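Local coordinates for chitin oligosaccharide binding protein NagB2 (Paenibacillus sp. FPU-7, PDB 7EHU) that binds N-acetylated chitin oligosaccharides as an extracellular solute-binding protein, probably handing them to a membrane transporter for uptake, at residues 186-200 with 246-260. Sequence-based numbering, arbitrary orientation. Where two conformers were deposited one is given.
Sequences TPIALGGGSGDGWAI and GYIDPNVLGLKYSEG. With NAG (2-acetamido-2-deoxy-beta-D-glucopyranose), chain B.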
ATOM      1  N   THR A 186       6.083  -4.863 -23.952  1.00 15.07           N
ATOM      2  CA  THR A 186       5.547  -3.773 -23.133  1.00 14.32           C
ATOM      3  C   THR A 186       6.385  -3.669 -21.859  1.00 13.45           C
ATOM      4  O   THR A 186       6.428  -4.629 -21.083  1.00 13.79           O
ATOM      5  CB  THR A 186       4.091  -4.050 -22.767  1.00 15.59           C
ATOM      6  OG1 THR A 186       3.328  -4.266 -23.954  1.00 17.47           O
ATOM      7  CG2 THR A 186       3.479  -2.888 -21.977  1.00 15.52           C
ATOM      8  N   PRO A 187       7.091  -2.568 -21.617  1.00 13.03           N
ATOM      9  CA  PRO A 187       8.050  -2.598 -20.503  1.00 12.99           C
ATOM     10  C   PRO A 187       7.427  -2.628 -19.118  1.00 11.88           C
ATOM     11  O   PRO A 187       7.828  -3.461 -18.297  1.00 11.92           O
ATOM     12  CB  PRO A 187       8.935  -1.367 -20.751  1.00 12.87           C
ATOM     13  CG  PRO A 187       8.838  -1.165 -22.258  1.00 13.95           C
ATOM     14  CD  PRO A 187       7.369  -1.430 -22.515  1.00 13.93           C
ATOM     15  N   ILE A 188       6.458  -1.753 -18.844  1.00 12.44           N
ATOM     16  CA  ILE A 188       5.918  -1.556 -17.497  1.00 11.66           C
ATOM     17  C   ILE A 188       4.403  -1.726 -17.532  1.00 10.89           C
ATOM     18  O   ILE A 188       3.701  -0.948 -18.190  1.00 13.33           O
ATOM     19  CB  ILE A 188       6.260  -0.164 -16.934  1.00 12.13           C
ATOM     20  CG1 ILE A 188       7.764   0.104 -16.937  1.00 12.97           C
ATOM     21  CG2 ILE A 188       5.695  -0.012 -15.525  1.00 11.69           C
ATOM     22  CD1 ILE A 188       8.147   1.546 -16.683  1.00 13.72           C
ATOM     23  N   ALA A 189       3.905  -2.745 -16.832  1.00 10.15           N
ATOM     24  CA  ALA A 189       2.472  -2.890 -16.609  1.00 10.29           C
ATOM     25  C   ALA A 189       1.994  -1.886 -15.576  1.00 10.40           C
ATOM     26  O   ALA A 189       2.690  -1.592 -14.604  1.00 10.97           O
ATOM     27  CB  ALA A 189       2.177  -4.296 -16.099  1.00 11.24           C
ATOM     28  N   LEU A 190       0.784  -1.364 -15.774  1.00 11.36           N
ATOM     29  CA  LEU A 190       0.197  -0.470 -14.793  1.00 11.79           C
ATOM     30  C   LEU A 190      -1.290  -0.347 -15.156  1.00 11.38           C
ATOM     31  O   LEU A 190      -1.636  -0.049 -16.309  1.00 13.02           O
ATOM     32  CB  LEU A 190       0.867   0.893 -14.895  1.00 11.92           C
ATOM     33  CG  LEU A 190       0.825   1.765 -13.629  1.00 13.40           C
ATOM     34  CD1 LEU A 190       1.845   2.934 -13.760  1.00 14.31           C
ATOM     35  CD2 LEU A 190      -0.469   2.140 -13.048  1.00 14.53           C
ATOM     36  N   GLY A 191      -2.174  -0.588 -14.195  1.00 11.58           N
ATOM     37  CA  GLY A 191      -3.593  -0.331 -14.347  1.00 12.05           C
ATOM     38  C   GLY A 191      -3.982   0.862 -13.505  1.00 11.87           C
ATOM     39  O   GLY A 191      -4.031   0.757 -12.284  1.00 12.37           O
ATOM     40  N   GLY A 192      -4.215   2.010 -14.141  1.00 13.09           N
ATOM     41  CA  GLY A 192      -4.440   3.244 -13.418  1.00 13.68           C
ATOM     42  C   GLY A 192      -5.679   4.006 -13.849  1.00 14.60           C
ATOM     43  O   GLY A 192      -5.782   5.208 -13.599  1.00 18.30           O
ATOM     44  N   GLY A 193      -6.640   3.324 -14.471  1.00 14.91           N
ATOM     45  CA  GLY A 193      -7.855   3.951 -14.944  1.00 15.53           C
ATOM     46  C   GLY A 193      -8.914   4.039 -13.866  1.00 16.74           C
ATOM     47  O   GLY A 193      -8.695   3.701 -12.706  1.00 16.78           O
ATOM     48  N   SER A 194     -10.097   4.500 -14.273  1.00 18.68           N
ATOM     49  CA  SER A 194     -11.291   4.514 -13.420  1.00 20.51           C
ATOM     50  C   SER A 194     -10.917   5.195 -12.105  1.00 19.29           C
ATOM     51  O   SER A 194     -10.363   6.302 -12.126  1.00 20.57           O
ATOM     52  CB  SER A 194     -11.821   3.093 -13.280  1.00 23.46           C
ATOM     53  OG  SER A 194     -11.897   2.426 -14.523  1.00 27.24           O
ATOM     54  N   GLY A 195     -11.188   4.583 -10.957  1.00 17.02           N
ATOM     55  CA  GLY A 195     -10.833   5.172  -9.684  1.00 15.41           C
ATOM     56  C   GLY A 195      -9.535   4.656  -9.106  1.00 13.97           C
ATOM     57  O   GLY A 195      -9.326   4.749  -7.893  1.00 14.10           O
ATOM     58  N   ASP A 196      -8.645   4.145  -9.964  1.00 12.78           N
ATOM     59  CA  ASP A 196      -7.416   3.498  -9.540  1.00 12.05           C
ATOM     60  C   ASP A 196      -6.166   4.349  -9.782  1.00 11.12           C
ATOM     61  O   ASP A 196      -5.073   3.804  -9.949  1.00 11.44           O
ATOM     62  CB  ASP A 196      -7.274   2.119 -10.177  1.00 12.65           C
ATOM     63  CG  ASP A 196      -8.258   1.115  -9.615  1.00 13.52           C
ATOM     64  OD1 ASP A 196      -8.707   1.298  -8.469  1.00 17.14           O
ATOM     65  OD2 ASP A 196      -8.473   0.075 -10.263  1.00 13.02           O
ATOM     66  N   GLY A 197      -6.301   5.678  -9.744  1.00 11.05           N
ATOM     67  CA  GLY A 197      -5.142   6.547  -9.883  1.00 11.11           C
ATOM     68  C   GLY A 197      -4.053   6.305  -8.852  1.00 10.60           C
ATOM     69  O   GLY A 197      -2.874   6.590  -9.114  1.00 10.94           O
ATOM     70  N   TRP A 198      -4.416   5.775  -7.682  1.00  9.56           N
ATOM     71  CA  TRP A 198      -3.425   5.490  -6.650  1.00  9.11           C
ATOM     72  C   TRP A 198      -2.345   4.540  -7.171  1.00  8.73           C
ATOM     73  O   TRP A 198      -1.203   4.572  -6.695  1.00  8.83           O
ATOM     74  CB  TRP A 198      -4.098   4.896  -5.408  1.00  9.72           C
ATOM     75  CG  TRP A 198      -4.474   3.449  -5.539  1.00  9.29           C
ATOM     76  CD1 TRP A 198      -5.636   2.939  -6.054  1.00  9.55           C
ATOM     77  CD2 TRP A 198      -3.660   2.318  -5.189  1.00  8.58           C
ATOM     78  NE1 TRP A 198      -5.590   1.569  -6.043  1.00  9.88           N
ATOM     79  CE2 TRP A 198      -4.391   1.166  -5.515  1.00  8.86           C
ATOM     80  CE3 TRP A 198      -2.375   2.176  -4.625  1.00  9.32           C
ATOM     81  CZ2 TRP A 198      -3.904  -0.103  -5.259  1.00  9.58           C
ATOM     82  CZ3 TRP A 198      -1.899   0.924  -4.398  1.00  9.35           C
ATOM     83  CH2 TRP A 198      -2.654  -0.201  -4.720  1.00  9.76           C
ATOM     84  N   ALA A 199      -2.685   3.675  -8.128  1.00  9.09           N
ATOM     85  CA  ALA A 199      -1.691   2.742  -8.660  1.00  9.30           C
ATOM     86  C   ALA A 199      -0.611   3.479  -9.444  1.00  9.51           C
ATOM     87  O   ALA A 199       0.568   3.097  -9.398  1.00  9.58           O
ATOM     88  CB  ALA A 199      -2.384   1.707  -9.534  1.00  9.69           C
ATOM     89  N   ILE A 200      -0.997   4.525 -10.179  1.00  9.67           N
ATOM     90  CA  ILE A 200      -0.012   5.400 -10.812  1.00  9.98           C
ATOM     91  C   ILE A 200       0.817   6.091  -9.742  1.00 10.34           C
ATOM     92  O   ILE A 200       2.034   6.248  -9.879  1.00  9.79           O
ATOM     93  CB  ILE A 200      -0.699   6.426 -11.727  1.00 10.68           C
ATOM     94  CG1 ILE A 200      -1.493   5.759 -12.853  1.00 11.42           C
ATOM     95  CG2 ILE A 200       0.341   7.378 -12.334  1.00 12.12           C
ATOM     96  CD1 ILE A 200      -2.546   6.684 -13.480  1.00 13.20           C
ATOM     97  N   GLY A 246       6.401   5.148 -24.457  1.00 19.47           N
ATOM     98  CA  GLY A 246       5.786   3.838 -24.560  1.00 19.42           C
ATOM     99  C   GLY A 246       6.294   2.828 -23.554  1.00 18.62           C
ATOM    100  O   GLY A 246       6.080   1.622 -23.719  1.00 19.17           O
ATOM    101  N   TYR A 247       6.952   3.282 -22.494  1.00 17.21           N
ATOM    102  CA  TYR A 247       7.459   2.360 -21.486  1.00 16.88           C
ATOM    103  C   TYR A 247       6.346   1.923 -20.534  1.00 17.19           C
ATOM    104  O   TYR A 247       6.253   0.747 -20.192  1.00 17.06           O
ATOM    105  CB  TYR A 247       8.646   2.991 -20.757  1.00 16.90           C
ATOM    106  CG  TYR A 247       9.858   3.348 -21.620  1.00 17.32           C
ATOM    107  CD1 TYR A 247      10.141   2.666 -22.804  1.00 16.41           C
ATOM    108  CD2 TYR A 247      10.745   4.340 -21.218  1.00 17.68           C
ATOM    109  CE1 TYR A 247      11.263   2.968 -23.557  1.00 17.53           C
ATOM    110  CE2 TYR A 247      11.864   4.657 -21.970  1.00 17.64           C
ATOM    111  CZ  TYR A 247      12.109   3.966 -23.144  1.00 18.81           C
ATOM    112  OH  TYR A 247      13.217   4.220 -23.917  1.00 19.90           O
ATOM    113  N   ILE A 248       5.479   2.843 -20.116  1.00 17.76           N
ATOM    114  CA  ILE A 248       4.249   2.484 -19.418  1.00 17.74           C
ATOM    115  C   ILE A 248       3.234   2.004 -20.453  1.00 18.09           C
ATOM    116  O   ILE A 248       3.101   2.603 -21.524  1.00 19.71           O
ATOM    117  CB  ILE A 248       3.719   3.681 -18.606  1.00 18.37           C
ATOM    118  CG1 ILE A 248       4.645   3.987 -17.428  1.00 17.89           C
ATOM    119  CG2 ILE A 248       2.303   3.419 -18.102  1.00 18.62           C
ATOM    120  CD1 ILE A 248       4.410   5.363 -16.762  1.00 18.47           C
ATOM    121  N   ASP A 249       2.546   0.890 -20.161  1.00 17.14           N
ATOM    122  CA  ASP A 249       1.512   0.305 -21.020  1.00 17.65           C
ATOM    123  C   ASP A 249       0.617   1.411 -21.577  1.00 19.11           C
ATOM    124  O   ASP A 249       0.022   2.163 -20.804  1.00 19.56           O
ATOM    125  CB  ASP A 249       0.666  -0.658 -20.183  1.00 17.64           C
ATOM    126  CG  ASP A 249      -0.336  -1.449 -21.001  1.00 19.40           C
ATOM    127  OD1 ASP A 249      -0.643  -1.073 -22.146  1.00 21.11           O
ATOM    128  OD2 ASP A 249      -0.822  -2.475 -20.470  1.00 20.46           O
ATOM    129  N   PRO A 250       0.497   1.551 -22.905  1.00 19.85           N
ATOM    130  CA  PRO A 250      -0.361   2.618 -23.451  1.00 21.05           C
ATOM    131  C   PRO A 250      -1.794   2.522 -23.014  1.00 21.62           C
ATOM    132  O   PRO A 250      -2.514   3.516 -23.140  1.00 22.38           O
ATOM    133  CB  PRO A 250      -0.256   2.438 -24.976  1.00 22.82           C
ATOM    134  CG  PRO A 250       0.192   1.040 -25.175  1.00 22.97           C
ATOM    135  CD  PRO A 250       1.114   0.762 -23.987  1.00 21.02           C
ATOM    136  N   ASN A 251      -2.267   1.372 -22.540  1.00 21.25           N
ATOM    137  CA  ASN A 251      -3.646   1.304 -22.086  1.00 22.92           C
ATOM    138  C   ASN A 251      -3.781   1.449 -20.582  1.00 18.48           C
ATOM    139  O   ASN A 251      -4.809   1.050 -20.025  1.00 19.63           O
ATOM    140  CB  ASN A 251      -4.331   0.036 -22.563  1.00 28.49           C
ATOM    141  CG  ASN A 251      -5.844   0.190 -22.650  1.00 32.60           C
ATOM    142  OD1 ASN A 251      -6.382   1.295 -22.782  1.00 34.54           O
ATOM    143  ND2 ASN A 251      -6.537  -0.937 -22.599  1.00 34.70           N
ATOM    144  N   VAL A 252      -2.796   2.077 -19.933  1.00 16.82           N
ATOM    145  CA  VAL A 252      -2.837   2.297 -18.486  1.00 16.07           C
ATOM    146  C   VAL A 252      -4.169   2.890 -18.037  1.00 15.43           C
ATOM    147  O   VAL A 252      -4.729   2.475 -17.014  1.00 15.75           O
ATOM    148  CB  VAL A 252      -1.636   3.161 -18.051  1.00 15.94           C
ATOM    149  CG1 VAL A 252      -1.564   4.459 -18.846  1.00 16.76           C
ATOM    150  CG2 VAL A 252      -1.695   3.448 -16.536  1.00 15.21           C
ATOM    151  N   LEU A 253      -4.697   3.871 -18.774  1.00 16.29           N
ATOM    152  CA  LEU A 253      -5.923   4.533 -18.332  1.00 16.97           C
ATOM    153  C   LEU A 253      -7.175   3.726 -18.659  1.00 18.46           C
ATOM    154  O   LEU A 253      -8.261   4.084 -18.186  1.00 19.42           O
ATOM    155  CB  LEU A 253      -6.027   5.959 -18.898  1.00 18.04           C
ATOM    156  CG  LEU A 253      -4.893   6.914 -18.517  1.00 19.45           C
ATOM    157  CD1 LEU A 253      -5.135   8.299 -19.126  1.00 20.83           C
ATOM    158  CD2 LEU A 253      -4.735   7.035 -17.000  1.00 19.25           C
ATOM    159  N   GLY A 254      -7.044   2.631 -19.404  1.00 18.78           N
ATOM    160  CA  GLY A 254      -8.161   1.762 -19.715  1.00 19.17           C
ATOM    161  C   GLY A 254      -8.215   0.504 -18.877  1.00 17.92           C
ATOM    162  O   GLY A 254      -9.071  -0.356 -19.126  1.00 20.08           O
ATOM    163  N   LEU A 255      -7.333   0.373 -17.884  1.00 15.42           N
ATOM    164  CA  LEU A 255      -7.220  -0.844 -17.099  1.00 14.82           C
ATOM    165  C   LEU A 255      -7.364  -0.528 -15.623  1.00 14.55           C
ATOM    166  O   LEU A 255      -6.840   0.481 -15.145  1.00 17.17           O
ATOM    167  CB  LEU A 255      -5.846  -1.473 -17.316  1.00 15.03           C
ATOM    168  CG  LEU A 255      -5.596  -1.983 -18.732  1.00 16.35           C
ATOM    169  CD1 LEU A 255      -4.098  -2.268 -18.910  1.00 16.71           C
ATOM    170  CD2 LEU A 255      -6.401  -3.235 -19.041  1.00 17.75           C
ATOM    171  N   LYS A 256      -8.041  -1.413 -14.903  1.00 13.42           N
ATOM    172  CA  LYS A 256      -8.095  -1.370 -13.449  1.00 13.80           C
ATOM    173  C   LYS A 256      -6.770  -1.863 -12.869  1.00 12.06           C
ATOM    174  O   LYS A 256      -6.000  -2.562 -13.532  1.00 11.54           O
ATOM    175  CB  LYS A 256      -9.214  -2.295 -12.959  1.00 17.43           C
ATOM    176  CG  LYS A 256     -10.616  -2.000 -13.491  1.00 22.36           C
ATOM    177  CD  LYS A 256     -11.695  -2.811 -12.747  1.00 27.47           C
ATOM    178  CE  LYS A 256     -11.412  -4.325 -12.712  1.00 30.31           C
ATOM    179  NZ  LYS A 256     -12.672  -5.135 -12.741  1.00 32.30           N
ATOM    180  N   TYR A 257      -6.541  -1.518 -11.599  1.00 11.87           N
ATOM    181  CA  TYR A 257      -5.332  -1.938 -10.890  1.00 10.73           C
ATOM    182  C   TYR A 257      -5.066  -3.421 -11.096  1.00 10.32           C
ATOM    183  O   TYR A 257      -3.953  -3.815 -11.450  1.00  9.85           O
ATOM    184  CB  TYR A 257      -5.524  -1.654  -9.393  1.00 11.11           C
ATOM    185  CG  TYR A 257      -4.457  -2.173  -8.480  1.00 10.24           C
ATOM    186  CD1 TYR A 257      -3.128  -1.852  -8.673  1.00 10.28           C
ATOM    187  CD2 TYR A 257      -4.795  -2.960  -7.394  1.00 10.23           C
ATOM    188  CE1 TYR A 257      -2.152  -2.312  -7.809  1.00  9.87           C
ATOM    189  CE2 TYR A 257      -3.846  -3.428  -6.524  1.00  9.47           C
ATOM    190  CZ  TYR A 257      -2.524  -3.082  -6.721  1.00  9.20           C
ATOM    191  OH  TYR A 257      -1.607  -3.536  -5.799  1.00  9.73           O
ATOM    192  N   SER A 258      -6.072  -4.257 -10.837  1.00 10.97           N
ATOM    193  CA  SER A 258      -5.874  -5.702 -10.905  0.73 12.63           C
ATOM    194  C   SER A 258      -5.621  -6.180 -12.331  1.00 11.25           C
ATOM    195  O   SER A 258      -4.962  -7.215 -12.536  1.00 12.34           O
ATOM    196  CB  SER A 258      -7.090  -6.409 -10.321  0.73 14.55           C
ATOM    197  OG  SER A 258      -8.259  -6.096 -11.069  0.73 15.23           O
ATOM    198  N   GLU A 259      -6.111  -5.438 -13.325  1.00 11.61           N
ATOM    199  CA  GLU A 259      -5.834  -5.790 -14.713  1.00 12.00           C
ATOM    200  C   GLU A 259      -4.400  -5.455 -15.088  1.00 11.68           C
ATOM    201  O   GLU A 259      -3.783  -6.193 -15.864  1.00 11.39           O
ATOM    202  CB  GLU A 259      -6.838  -5.068 -15.614  1.00 13.01           C
ATOM    203  CG  GLU A 259      -8.281  -5.603 -15.456  1.00 14.79           C
ATOM    204  CD  GLU A 259      -9.357  -4.752 -16.140  1.00 16.55           C
ATOM    205  OE1 GLU A 259      -9.126  -3.575 -16.411  1.00 16.47           O
ATOM    206  OE2 GLU A 259     -10.453  -5.304 -16.383  1.00 22.43           O
ATOM    207  N   GLY A 260      -3.835  -4.382 -14.522  1.00 10.76           N
ATOM    208  CA  GLY A 260      -2.411  -4.142 -14.671  1.00 10.70           C
ATOM    209  C   GLY A 260      -1.579  -5.251 -14.057  1.00 10.26           C
ATOM    210  O   GLY A 260      -0.585  -5.691 -14.636  1.00 10.49           O
TER
HETATM  211  C1  NAG B   3      -2.468   0.597  -0.547  1.00  8.40           C
HETATM  212  C2  NAG B   3      -3.188   1.912  -0.719  1.00  7.93           C
HETATM  213  C3  NAG B   3      -2.199   3.031  -1.044  1.00  7.72           C
HETATM  214  C4  NAG B   3      -1.094   3.080   0.005  1.00  7.25           C
HETATM  215  C5  NAG B   3      -0.442   1.708   0.152  1.00  7.50           C
HETATM  216  C6  NAG B   3       0.597   1.650   1.252  1.00  7.98           C
HETATM  217  C7  NAG B   3      -5.528   1.947  -1.446  1.00 10.11           C
HETATM  218  C8  NAG B   3      -6.470   1.871  -2.617  1.00 10.75           C
HETATM  219  N2  NAG B   3      -4.229   1.837  -1.731  1.00  7.92           N
HETATM  220  O3  NAG B   3      -2.917   4.258  -1.090  1.00  8.76           O
HETATM  221  O4  NAG B   3      -0.069   4.004  -0.350  1.00  8.29           O
HETATM  222  O5  NAG B   3      -1.453   0.731   0.445  1.00  7.91           O
HETATM  223  O6  NAG B   3       0.042   1.962   2.521  1.00  8.62           O
HETATM  224  O7  NAG B   3      -5.927   2.116  -0.293  1.00 12.22           O
HETATM  225  O   HOH W   1      -0.935  -2.557 -17.761  1.00 13.99           O
HETATM  226  O   HOH W   2      -1.501  -2.193 -11.912  1.00 11.14           O
HETATM  227  O   HOH W   3      -9.610   6.216 -16.895  1.00 32.61           O
HETATM  228  O   HOH W   4     -10.826   2.842 -17.331  1.00 34.41           O
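W198 turns an edge of its six-membered ring onto the face of Y257, a T-shaped (edge-to-face) pair with centroids 4.5 Å apart and planes at 55°; W198 CZ2 stands over the centre of the tyrosine ring. One face of the indole carries the bound sugar, NAG N2 lying 3.4 Å above its plane and offset toward the rim, with the acetamide methyl C8 over the pyrrole part. This is the sugar-on-aromatic platform of a periplasmic-binding-protein fold, and Y257 backs the indole, consistent with a second-shell role. A199 CB packs on Y257 CD1 at 3.7 Å, and the hydroxyl, hydrogen-bonded to D274 and W277, helps fix the ring. Chi1 of 77° sets CG of W198 between its own backbone N and carbonyl carbon, which places the indole between the sugar and Y257. Replacing W198 by an alanine takes away the surface under the acetamide, and is likely to weaken sugar binding and leave the Y257 face without its edge partner. Behind the platform, segments 186-200 and 246-260 join largely through backbone. Glycines G191-G193 let them close up: a CB on G191 or G193 would run into the carbonyl of K256 or L253. G192 N donates to V252 O and G193 N to L255 O, while L190 CD2 lies beside V252 CG2 at 3.9 Å. Farther from the sugar, a single beta bridge pairs I188 with I248: I188 N donates to Y247 O, and D249 N to I188 O. Water 1 links L190 N to D249 OD2, and D249 OD1 closes an Asx turn by accepting N251 N. At the start of helix 257-265, D196 OD2 receives Y257 N at 2.8 Å in a nearly straight bond (179°), the N-H arriving from above the carboxylate plane.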